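Local coordinates for protein 2-amino-4-hydroxy-6-hydroxymethyldihydropteridine pyrophosphokinase (Haemophilus influenzae, PDB 1CBK) that probably transfers pyrophosphate from ATP to 6-hydroxymethyl-7,8-dihydropterin, a step in folate biosynthesis, at residues 49-52 / 53-56. Residues are numbered along the deposited sequence; the frame is centred on the assembly and turned at random.
With ROI (7,8-dihydro-7,7-dimethyl-6-hydroxypterin), chain D.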
ATOM      1  N   GLN A  49       6.372  14.899   2.473  1.00 12.26           N
ATOM      2  CA  GLN A  49       6.623  15.662   1.248  1.00 10.85           C
ATOM      3  C   GLN A  49       7.918  16.443   1.213  1.00 11.24           C
ATOM      4  O   GLN A  49       8.312  16.938   0.161  1.00 10.35           O
ATOM      5  CB  GLN A  49       5.431  16.554   0.912  1.00 11.12           C
ATOM      6  CG  GLN A  49       4.193  15.760   0.519  1.00  9.70           C
ATOM      7  CD  GLN A  49       4.439  14.894  -0.692  1.00 13.91           C
ATOM      8  OE1 GLN A  49       4.613  15.395  -1.799  1.00 19.13           O
ATOM      9  NE2 GLN A  49       4.490  13.587  -0.487  1.00 13.40           N
ATOM     10  N   ASP A  50       8.581  16.530   2.364  1.00 12.15           N
ATOM     11  CA  ASP A  50       9.854  17.241   2.466  1.00 13.62           C
ATOM     12  C   ASP A  50      11.061  16.355   2.095  1.00 13.03           C
ATOM     13  O   ASP A  50      12.048  16.264   2.841  1.00 12.51           O
ATOM     14  CB  ASP A  50      10.024  17.850   3.878  1.00 13.82           C
ATOM     15  CG  ASP A  50       9.940  16.826   4.993  1.00 17.39           C
ATOM     16  OD1 ASP A  50       9.557  15.662   4.739  1.00 18.12           O
ATOM     17  OD2 ASP A  50      10.261  17.192   6.148  1.00 24.46           O
ATOM     18  N   GLN A  51      10.956  15.665   0.957  1.00 12.21           N
ATOM     19  CA  GLN A  51      12.043  14.800   0.477  1.00 10.84           C
ATOM     20  C   GLN A  51      12.082  14.975  -1.030  1.00 10.07           C
ATOM     21  O   GLN A  51      11.105  15.467  -1.620  1.00 11.40           O
ATOM     22  CB  GLN A  51      11.820  13.331   0.863  1.00  9.83           C
ATOM     23  CG  GLN A  51      10.628  12.668   0.219  1.00  5.84           C
ATOM     24  CD  GLN A  51      10.476  11.224   0.683  1.00 12.21           C
ATOM     25  OE1 GLN A  51      11.425  10.440   0.622  1.00  7.89           O
ATOM     26  NE2 GLN A  51       9.297  10.888   1.194  1.00 10.65           N
ATOM     27  N   PRO A  52      13.216  14.641  -1.672  1.00  9.99           N
ATOM     28  CA  PRO A  52      13.231  14.830  -3.123  1.00  7.96           C
ATOM     29  C   PRO A  52      12.288  13.880  -3.871  1.00  8.76           C
ATOM     30  O   PRO A  52      11.908  12.818  -3.353  1.00  8.78           O
ATOM     31  CB  PRO A  52      14.697  14.556  -3.490  1.00  6.74           C
ATOM     32  CG  PRO A  52      15.457  14.807  -2.189  1.00  8.32           C
ATOM     33  CD  PRO A  52      14.544  14.220  -1.169  1.00  6.55           C
ATOM     34  N   ASP A  53      11.918  14.271  -5.083  1.00  9.26           N
ATOM     35  CA  ASP A  53      11.087  13.437  -5.937  1.00  9.89           C
ATOM     36  C   ASP A  53      11.902  12.184  -6.245  1.00 11.78           C
ATOM     37  O   ASP A  53      13.139  12.237  -6.338  1.00 10.91           O
ATOM     38  CB  ASP A  53      10.798  14.151  -7.250  1.00 10.10           C
ATOM     39  CG  ASP A  53       9.708  15.206  -7.131  1.00 13.92           C
ATOM     40  OD1 ASP A  53       9.078  15.330  -6.058  1.00 11.50           O
ATOM     41  OD2 ASP A  53       9.484  15.902  -8.144  1.00  9.97           O
ATOM     42  N   TYR A  54      11.208  11.074  -6.481  1.00  9.56           N
ATOM     43  CA  TYR A  54      11.862   9.809  -6.776  1.00  6.59           C
ATOM     44  C   TYR A  54      12.029   9.576  -8.249  1.00  7.14           C
ATOM     45  O   TYR A  54      11.364  10.230  -9.061  1.00  8.60           O
ATOM     46  CB  TYR A  54      11.020   8.657  -6.232  1.00  5.56           C
ATOM     47  CG  TYR A  54      11.158   8.442  -4.752  1.00  7.93           C
ATOM     48  CD1 TYR A  54      10.528   9.296  -3.829  1.00  8.41           C
ATOM     49  CD2 TYR A  54      11.915   7.385  -4.270  1.00  7.14           C
ATOM     50  CE1 TYR A  54      10.664   9.072  -2.442  1.00  7.37           C
ATOM     51  CE2 TYR A  54      12.057   7.159  -2.897  1.00  7.68           C
ATOM     52  CZ  TYR A  54      11.435   7.994  -1.996  1.00  7.62           C
ATOM     53  OH  TYR A  54      11.602   7.728  -0.672  1.00 11.85           O
ATOM     54  N   VAL A  55      12.967   8.690  -8.595  1.00  7.45           N
ATOM     55  CA  VAL A  55      13.152   8.253  -9.986  1.00  7.05           C
ATOM     56  C   VAL A  55      12.797   6.746  -9.875  1.00  6.98           C
ATOM     57  O   VAL A  55      13.325   6.036  -8.996  1.00  7.00           O
ATOM     58  CB  VAL A  55      14.572   8.495 -10.554  1.00  5.66           C
ATOM     59  CG1 VAL A  55      14.652   7.980 -12.006  1.00  3.57           C
ATOM     60  CG2 VAL A  55      14.879   9.989 -10.560  1.00  5.47           C
ATOM     61  N   ASN A  56      11.824   6.320 -10.687  1.00  5.11           N
ATOM     62  CA  ASN A  56      11.306   4.960 -10.673  1.00  6.73           C
ATOM     63  C   ASN A  56      11.348   4.239 -12.010  1.00  6.70           C
ATOM     64  O   ASN A  56      11.274   4.859 -13.059  1.00  7.28           O
ATOM     65  CB  ASN A  56       9.838   4.967 -10.205  1.00  4.58           C
ATOM     66  CG  ASN A  56       9.696   5.222  -8.717  1.00  4.64           C
ATOM     67  OD1 ASN A  56       9.298   6.305  -8.302  1.00  7.07           O
ATOM     68  ND2 ASN A  56       9.976   4.215  -7.914  1.00  9.97           N
TER
HETATM   69  N1  ROI D 601       7.689   7.477  -3.467  1.00  4.07           N
HETATM   70  C2  ROI D 601       7.940   7.410  -4.820  1.00  3.61           C
HETATM   71  N2  ROI D 601       7.407   8.381  -5.609  1.00  3.50           N
HETATM   72  N3  ROI D 601       8.686   6.430  -5.385  1.00  5.78           N
HETATM   73  C4  ROI D 601       9.227   5.431  -4.653  1.00  2.56           C
HETATM   74  O4  ROI D 601       9.946   4.552  -5.153  1.00  9.20           O
HETATM   75  C4A ROI D 601       8.966   5.405  -3.243  1.00  3.34           C
HETATM   76  N5  ROI D 601       9.450   4.450  -2.504  1.00  6.10           N
HETATM   77  C6  ROI D 601       9.249   4.358  -1.142  1.00 10.62           C
HETATM   78  C7  ROI D 601       8.254   5.341  -0.468  1.00 11.39           C
HETATM   79  C16 ROI D 601       6.848   4.657  -0.259  1.00  7.11           C
HETATM   80  C15 ROI D 601       8.829   5.885   0.847  1.00  9.55           C
HETATM   81  N8  ROI D 601       7.936   6.517  -1.334  1.00  8.75           N
HETATM   82  C8A ROI D 601       8.165   6.513  -2.698  1.00  6.18           C
HETATM   83  O9  ROI D 601       9.903   3.441  -0.551  1.00 13.26           O
HETATM   84  O   HOH W   1       9.788  16.310  -3.651  1.00 14.68           O
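One wall of the pterin pocket is built where the loop carrying Gln51 leads into strand 54-63, and the side chains of Gln51 and Tyr54 meet there. One face of the Tyr54 ring lies over the bound pterin analogue, ligand atom C8A lying 3.5 Å above the ring plane and over its centre, while Tyr54 CG comes within 3.2 Å of ligand N3. The Gln51 side chain reaches out straight past CG, and its OE1 comes to 3.0 Å from Tyr54 OH; the hydroxyl is also hydrogen-bonded to Arg92 NE. The Gln51 amide plane is turned 65° from the ring, and NE2 is held by the carbonyls of Pro48 and Trp89, which fix the amide's orientation. Two residues beyond Tyr54, Asn56 pairs with the pterin through two nearly straight bonds: ligand N3 donates to Asn56 OD1 (3.0 Å, 173°), and Asn56 ND2 donates to ligand O4 (2.8 Å, 171°). A water lies within hydrogen-bonding distance of Gln51 O (2.6 Å) and Asp53 OD1 (2.7 Å), while Asp53 OD2 forms a salt bridge to Lys42. Strand 54-63 runs between strands 2-10 and 32-43, with Val55 packed against helix 15-27.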